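Local coordinates for protein 11S globulin subunit beta (Cucurbita maxima, PDB 2E9Q) that stores nitrogen and carbon in pumpkin seeds as an 11S globulin, a double-cupin protein made as a precursor and assembled through trimers into hexamers, at the interface of chains A and B. Numbering follows the deposited sequence. Chains: chain A/B, 11S globulin subunit beta.

Contact 1: the interface of chains A and B. Residues chain A 334, 386, 388, 449, 452-453; chain B 216-217, 220-221.
A:Arg388 reaches out from strand 384-390 of chain A to the acidic face of helix 215-222 of chain B, where B:Glu216 and B:Glu220, one turn apart, meet its guanidinium. The B:Glu220 carboxylate stands over one face of that group, the two planes 82° apart. B:Glu220 OE1 lies 2.8 Å from A:Arg388 NH1, a salt bridge made from above the plane and not a hydrogen bond, as the N-H bonds point elsewhere; its exact closeness is doubtful. B:Glu216, its chain bent at chi2 (79°), comes instead to the guanidinium edge and pairs OE2 with A:Arg388 NH1 at 3.2 Å. B:Glu216 OE2 also lies at the edge of the A:Arg453 guanidinium, 3.9 Å from NE, in a longer salt bridge. Two acids thus share one arginine, and their charges are probably balanced further by A:Arg453.

Apolar contacts continue along the helix. A:Ile386 and B:Phe217 run antiparallel past one another, with A:Ile386 methyl CG2 3.4 Å from B:Phe217 CD2. The aliphatic CD of A:Arg388 lies 3.7 Å from B:Phe217 CE1. The thioether sulfur SD of A:Met334 packs against the B:Glu220 carboxylate, on the OE2 side, while the bend at chi3 (107°) carries A:Met334 CE to B:Ala221, 3.5 Å from CA, a tight fit. A:Leu449 CD2 adds a looser contact with B:Ala221.

This mixed polar and apolar patch docks a helix of one subunit on the C-terminal cupin of its neighbour, helping to join subunits of the globulin.

Contact 2: the interface of chains A and B. Residues chain A 428-429; chain B 77-78, 179-181, 210, 232, 237, 239.
A:Tyr429, at the C-terminal end of helix 422-429, pushes its ring into chain B between B:Ala180 and B:Leu232. The phenol OH of A:Tyr429 donates a hydrogen bond of 2.7 Å to the backbone O of B:Leu179. The hydroxyl sits above the carbonyl plane, 55° out of it, and so misses the lone-pair directions. The B:Phe210 side chain runs about perpendicular to that of A:Tyr429 and turns ring atom CE1 toward the hydroxyl.

B:Leu232 CD1 lies over one face of the A:Tyr429 ring, offset toward the rim, 3.7 Å from the ring centroid in a CH-pi contact; the two side chains run parallel. On the opposite face are B:Ala180 CB, near the rim and 3.5 Å from A:Tyr429 CE2, and A:Met428 CB of the same chain as the tyrosine. An alanine in place of A:Tyr429 would probably open a gap beside B:Leu232 and leave the B:Leu179 carbonyl without this phenol partner.

A:Met428 meets B:Pro78 tip to tip, A:Met428 SD 3.5 Å from B:Pro78 CG. The methionine chain bends at chi3 (62°), which turns A:Met428 CE toward B:Ala180, 3.6 Å from its CB. The small alanine is therefore touched by both neighbouring residues of the chain A helix.

The polar contact at the A:Met428 backbone is slight: B:Arg239 NH1 makes a weak hydrogen bond of 3.3 Å to the backbone O of A:Met428. The arginine is positioned within chain B by B:Asp237, which it grips side-on, B:Arg239 NE to OD1 and NH1 to B:Asp237 OD2, the latter a salt bridge of 2.6 Å. OD1 also accepts from the backbone N of B:Arg239, fixing the carboxylate further.

The patch anchors a C-terminal helix of one subunit on the N-terminal cupin region of the next, helping to hold subunits together in the storage assembly.

Contact 1: the interface of chains A and B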
loop_
_atom_site.group_PDB
_atom_site.type_symbol
_atom_site.label_atom_id
_atom_site.label_comp_id
_atom_site.label_asym_id
_atom_site.label_seq_id
_atom_site.Cartn_x
_atom_site.Cartn_y
_atom_site.Cartn_z
ATOM N N MET A 334 -23.554 -13.783 25.005
ATOM C CA MET A 334 -23.175 -14.041 23.617
ATOM C C MET A 334 -22.992 -12.753 22.816
ATOM O O MET A 334 -23.774 -11.812 22.962
ATOM C CB MET A 334 -24.262 -14.903 22.976
ATOM C CG MET A 334 -23.917 -15.521 21.647
ATOM S SD MET A 334 -25.264 -16.593 21.121
ATOM C CE MET A 334 -25.989 -15.609 19.794
ATOM N N ILE A 386 -19.536 -15.730 15.834
ATOM C CA ILE A 386 -20.439 -15.765 16.966
ATOM C C ILE A 386 -19.639 -16.223 18.168
ATOM O O ILE A 386 -18.840 -17.158 18.078
ATOM C CB ILE A 386 -21.621 -16.730 16.732
ATOM C CG1 ILE A 386 -22.502 -16.198 15.599
ATOM C CG2 ILE A 386 -22.435 -16.872 18.017
ATOM C CD1 ILE A 386 -23.739 -17.037 15.306
ATOM N N ARG A 388 -19.847 -17.118 22.473
ATOM C CA ARG A 388 -20.727 -17.395 23.598
ATOM C C ARG A 388 -19.898 -17.738 24.819
ATOM O O ARG A 388 -19.216 -18.765 24.857
ATOM C CB ARG A 388 -21.681 -18.536 23.262
ATOM C CG ARG A 388 -22.750 -18.775 24.313
ATOM C CD ARG A 388 -23.908 -19.550 23.718
ATOM N NE ARG A 388 -24.963 -19.789 24.693
ATOM C CZ ARG A 388 -26.117 -20.383 24.410
ATOM N NH1 ARG A 388 -26.371 -20.799 23.173
ATOM N NH2 ARG A 388 -27.014 -20.569 25.370
ATOM N N LEU A 449 -25.343 -9.709 23.564
ATOM C CA LEU A 449 -26.636 -10.284 23.887
ATOM C C LEU A 449 -26.661 -10.828 25.301
ATOM O O LEU A 449 -25.802 -11.624 25.689
ATOM C CB LEU A 449 -26.967 -11.408 22.911
ATOM C CG LEU A 449 -27.559 -11.007 21.563
ATOM C CD1 LEU A 449 -26.759 -9.893 20.940
ATOM C CD2 LEU A 449 -27.579 -12.225 20.659
ATOM N N GLY A 452 -29.786 -15.428 27.069
ATOM C CA GLY A 452 -31.137 -15.717 26.633
ATOM C C GLY A 452 -31.090 -16.707 25.488
ATOM O O GLY A 452 -31.494 -16.401 24.363
ATOM N N ARG A 453 -30.589 -17.902 25.779
ATOM C CA ARG A 453 -30.465 -18.964 24.786
ATOM C C ARG A 453 -31.801 -19.336 24.145
ATOM O O ARG A 453 -32.786 -18.597 24.359
ATOM C CB ARG A 453 -29.850 -20.200 25.435
ATOM C CG ARG A 453 -30.748 -20.884 26.456
ATOM C CD ARG A 453 -29.899 -21.557 27.512
ATOM N NE ARG A 453 -28.776 -22.272 26.915
ATOM C CZ ARG A 453 -27.747 -22.747 27.607
ATOM N NH1 ARG A 453 -26.763 -23.388 26.985
ATOM N NH2 ARG A 453 -27.701 -22.572 28.922
ATOM N N GLU B 216 -28.565 -23.797 17.419
ATOM C CA GLU B 216 -28.741 -23.091 18.690
ATOM C C GLU B 216 -28.331 -21.628 18.584
ATOM O O GLU B 216 -29.152 -20.726 18.767
ATOM C CB GLU B 216 -27.921 -23.781 19.791
ATOM C CG GLU B 216 -27.572 -22.902 20.998
ATOM C CD GLU B 216 -28.717 -22.721 21.989
ATOM O OE1 GLU B 216 -29.757 -22.127 21.621
ATOM O OE2 GLU B 216 -28.574 -23.177 23.147
ATOM N N PHE B 217 -27.058 -21.397 18.283
ATOM C CA PHE B 217 -26.545 -20.043 18.169
ATOM C C PHE B 217 -27.489 -19.132 17.414
ATOM O O PHE B 217 -27.800 -18.041 17.876
ATOM C CB PHE B 217 -25.184 -20.057 17.485
ATOM C CG PHE B 217 -24.051 -20.423 18.398
ATOM C CD1 PHE B 217 -24.298 -20.978 19.651
ATOM C CD2 PHE B 217 -22.733 -20.212 18.006
ATOM C CE1 PHE B 217 -23.253 -21.314 20.498
ATOM C CE2 PHE B 217 -21.679 -20.545 18.849
ATOM C CZ PHE B 217 -21.942 -21.097 20.098
ATOM N N GLU B 220 -30.729 -18.323 19.430
ATOM C CA GLU B 220 -30.490 -17.311 20.441
ATOM C C GLU B 220 -30.222 -15.963 19.770
ATOM O O GLU B 220 -30.857 -14.958 20.090
ATOM C CB GLU B 220 -29.292 -17.704 21.291
ATOM C CG GLU B 220 -29.052 -16.776 22.452
ATOM C CD GLU B 220 -27.804 -17.129 23.215
ATOM O OE1 GLU B 220 -27.616 -18.325 23.526
ATOM O OE2 GLU B 220 -27.014 -16.210 23.510
ATOM N N ALA B 221 -29.284 -15.955 18.829
ATOM C CA ALA B 221 -28.921 -14.741 18.112
ATOM C C ALA B 221 -30.133 -13.979 17.583
ATOM O O ALA B 221 -30.277 -12.781 17.839
ATOM C CB ALA B 221 -27.983 -15.077 16.965
#

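Contact 2: the interface of chains A and B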
loop_
_atom_site.group_PDB
_atom_site.type_symbol
_atom_site.label_atom_id
_atom_site.label_comp_id
_atom_site.label_asym_id
_atom_site.label_seq_id
_atom_site.Cartn_x
_atom_site.Cartn_y
_atom_site.Cartn_z
ATOM N N MET A 428 -36.039 -13.853 0.010
ATOM C CA MET A 428 -34.711 -14.346 0.373
ATOM C C MET A 428 -34.754 -15.688 1.083
ATOM O O MET A 428 -34.123 -16.652 0.653
ATOM C CB MET A 428 -33.993 -13.349 1.300
ATOM C CG MET A 428 -33.233 -12.232 0.606
ATOM S SD MET A 428 -32.669 -10.932 1.770
ATOM C CE MET A 428 -31.551 -11.859 2.863
ATOM N N TYR A 429 -35.487 -15.729 2.190
ATOM C CA TYR A 429 -35.589 -16.928 3.007
ATOM C C TYR A 429 -36.803 -17.814 2.759
ATOM O O TYR A 429 -37.082 -18.711 3.549
ATOM C CB TYR A 429 -35.535 -16.527 4.477
ATOM C CG TYR A 429 -34.227 -15.869 4.834
ATOM C CD1 TYR A 429 -34.187 -14.560 5.318
ATOM C CD2 TYR A 429 -33.025 -16.540 4.644
ATOM C CE1 TYR A 429 -32.978 -13.934 5.597
ATOM C CE2 TYR A 429 -31.814 -15.931 4.919
ATOM C CZ TYR A 429 -31.794 -14.626 5.392
ATOM O OH TYR A 429 -30.590 -14.019 5.638
ATOM N N LEU B 77 -29.765 -12.030 -4.766
ATOM C CA LEU B 77 -29.728 -12.030 -3.318
ATOM C C LEU B 77 -28.567 -11.207 -2.784
ATOM O O LEU B 77 -27.521 -11.093 -3.432
ATOM C CB LEU B 77 -29.642 -13.464 -2.808
ATOM C CG LEU B 77 -30.704 -14.378 -3.439
ATOM C CD1 LEU B 77 -30.577 -15.778 -2.877
ATOM C CD2 LEU B 77 -32.091 -13.815 -3.153
ATOM N N PRO B 78 -28.738 -10.620 -1.583
ATOM C CA PRO B 78 -27.702 -9.795 -0.953
ATOM C C PRO B 78 -26.479 -10.539 -0.450
ATOM O O PRO B 78 -26.577 -11.612 0.139
ATOM C CB PRO B 78 -28.446 -9.113 0.193
ATOM C CG PRO B 78 -29.423 -10.151 0.607
ATOM C CD PRO B 78 -29.938 -10.683 -0.731
ATOM N N LEU B 179 -25.988 -13.576 2.236
ATOM C CA LEU B 179 -26.810 -13.623 3.443
ATOM C C LEU B 179 -27.961 -14.623 3.321
ATOM O O LEU B 179 -28.483 -15.093 4.330
ATOM C CB LEU B 179 -27.383 -12.242 3.764
ATOM C CG LEU B 179 -26.426 -11.053 3.945
ATOM C CD1 LEU B 179 -27.153 -9.961 4.714
ATOM C CD2 LEU B 179 -25.190 -11.468 4.701
ATOM N N ALA B 180 -28.356 -14.947 2.092
ATOM C CA ALA B 180 -29.453 -15.896 1.883
ATOM C C ALA B 180 -29.238 -16.802 0.681
ATOM O O ALA B 180 -28.360 -16.561 -0.145
ATOM C CB ALA B 180 -30.762 -15.150 1.718
ATOM N N GLY B 181 -30.066 -17.843 0.585
ATOM C CA GLY B 181 -29.976 -18.772 -0.529
ATOM C C GLY B 181 -28.808 -19.732 -0.431
ATOM O O GLY B 181 -28.170 -19.852 0.606
ATOM N N PHE B 210 -25.119 -18.189 7.059
ATOM C CA PHE B 210 -25.791 -18.776 8.213
ATOM C C PHE B 210 -25.718 -20.294 8.244
ATOM O O PHE B 210 -25.737 -20.885 9.316
ATOM C CB PHE B 210 -27.256 -18.322 8.268
ATOM C CG PHE B 210 -27.412 -16.844 8.410
ATOM C CD1 PHE B 210 -27.967 -16.088 7.390
ATOM C CD2 PHE B 210 -26.923 -16.189 9.540
ATOM C CE1 PHE B 210 -28.029 -14.697 7.483
ATOM C CE2 PHE B 210 -26.980 -14.797 9.642
ATOM C CZ PHE B 210 -27.532 -14.053 8.608
ATOM N N LEU B 232 -33.492 -19.987 7.282
ATOM C CA LEU B 232 -32.359 -19.082 7.231
ATOM C C LEU B 232 -31.199 -19.761 6.510
ATOM O O LEU B 232 -30.657 -19.227 5.544
ATOM C CB LEU B 232 -31.953 -18.719 8.657
ATOM C CG LEU B 232 -30.943 -17.603 8.899
ATOM C CD1 LEU B 232 -31.452 -16.308 8.277
ATOM C CD2 LEU B 232 -30.732 -17.448 10.402
ATOM N N ASP B 237 -32.585 -24.486 -0.705
ATOM C CA ASP B 237 -32.809 -23.522 -1.769
ATOM C C ASP B 237 -32.005 -23.964 -2.992
ATOM O O ASP B 237 -30.778 -24.020 -2.946
ATOM C CB ASP B 237 -32.369 -22.130 -1.319
ATOM C CG ASP B 237 -32.976 -21.024 -2.158
ATOM O OD1 ASP B 237 -33.208 -21.239 -3.367
ATOM O OD2 ASP B 237 -33.207 -19.926 -1.603
ATOM N N ARG B 239 -32.471 -22.421 -5.933
ATOM C CA ARG B 239 -32.560 -21.267 -6.830
ATOM C C ARG B 239 -31.254 -20.560 -7.151
ATOM O O ARG B 239 -31.190 -19.757 -8.080
ATOM C CB ARG B 239 -33.522 -20.232 -6.243
ATOM C CG ARG B 239 -34.957 -20.695 -6.098
ATOM C CD ARG B 239 -35.774 -19.614 -5.417
ATOM N NE ARG B 239 -35.229 -19.350 -4.096
ATOM C CZ ARG B 239 -35.536 -18.295 -3.355
ATOM N NH1 ARG B 239 -34.981 -18.147 -2.163
ATOM N NH2 ARG B 239 -36.392 -17.391 -3.810
#

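Contact 1 and contact 2 have centres about 21 Å apart and share no residue, yet belong to one interface between copies of the same protein. The exchange is reciprocal in kind: in contact 1 a chain B helix, 215-222, lies on chain A strands, whereas in contact 2 a chain A helix, 422-429, seats on chain B. Helix 226-233, which follows 215-222 in chain B, supplies part of contact 2. The interface is not an exact two-fold, so different surfaces pair, as suits head-to-tail closure of the three-subunit deposited assembly, probably one half of the mature hexamer.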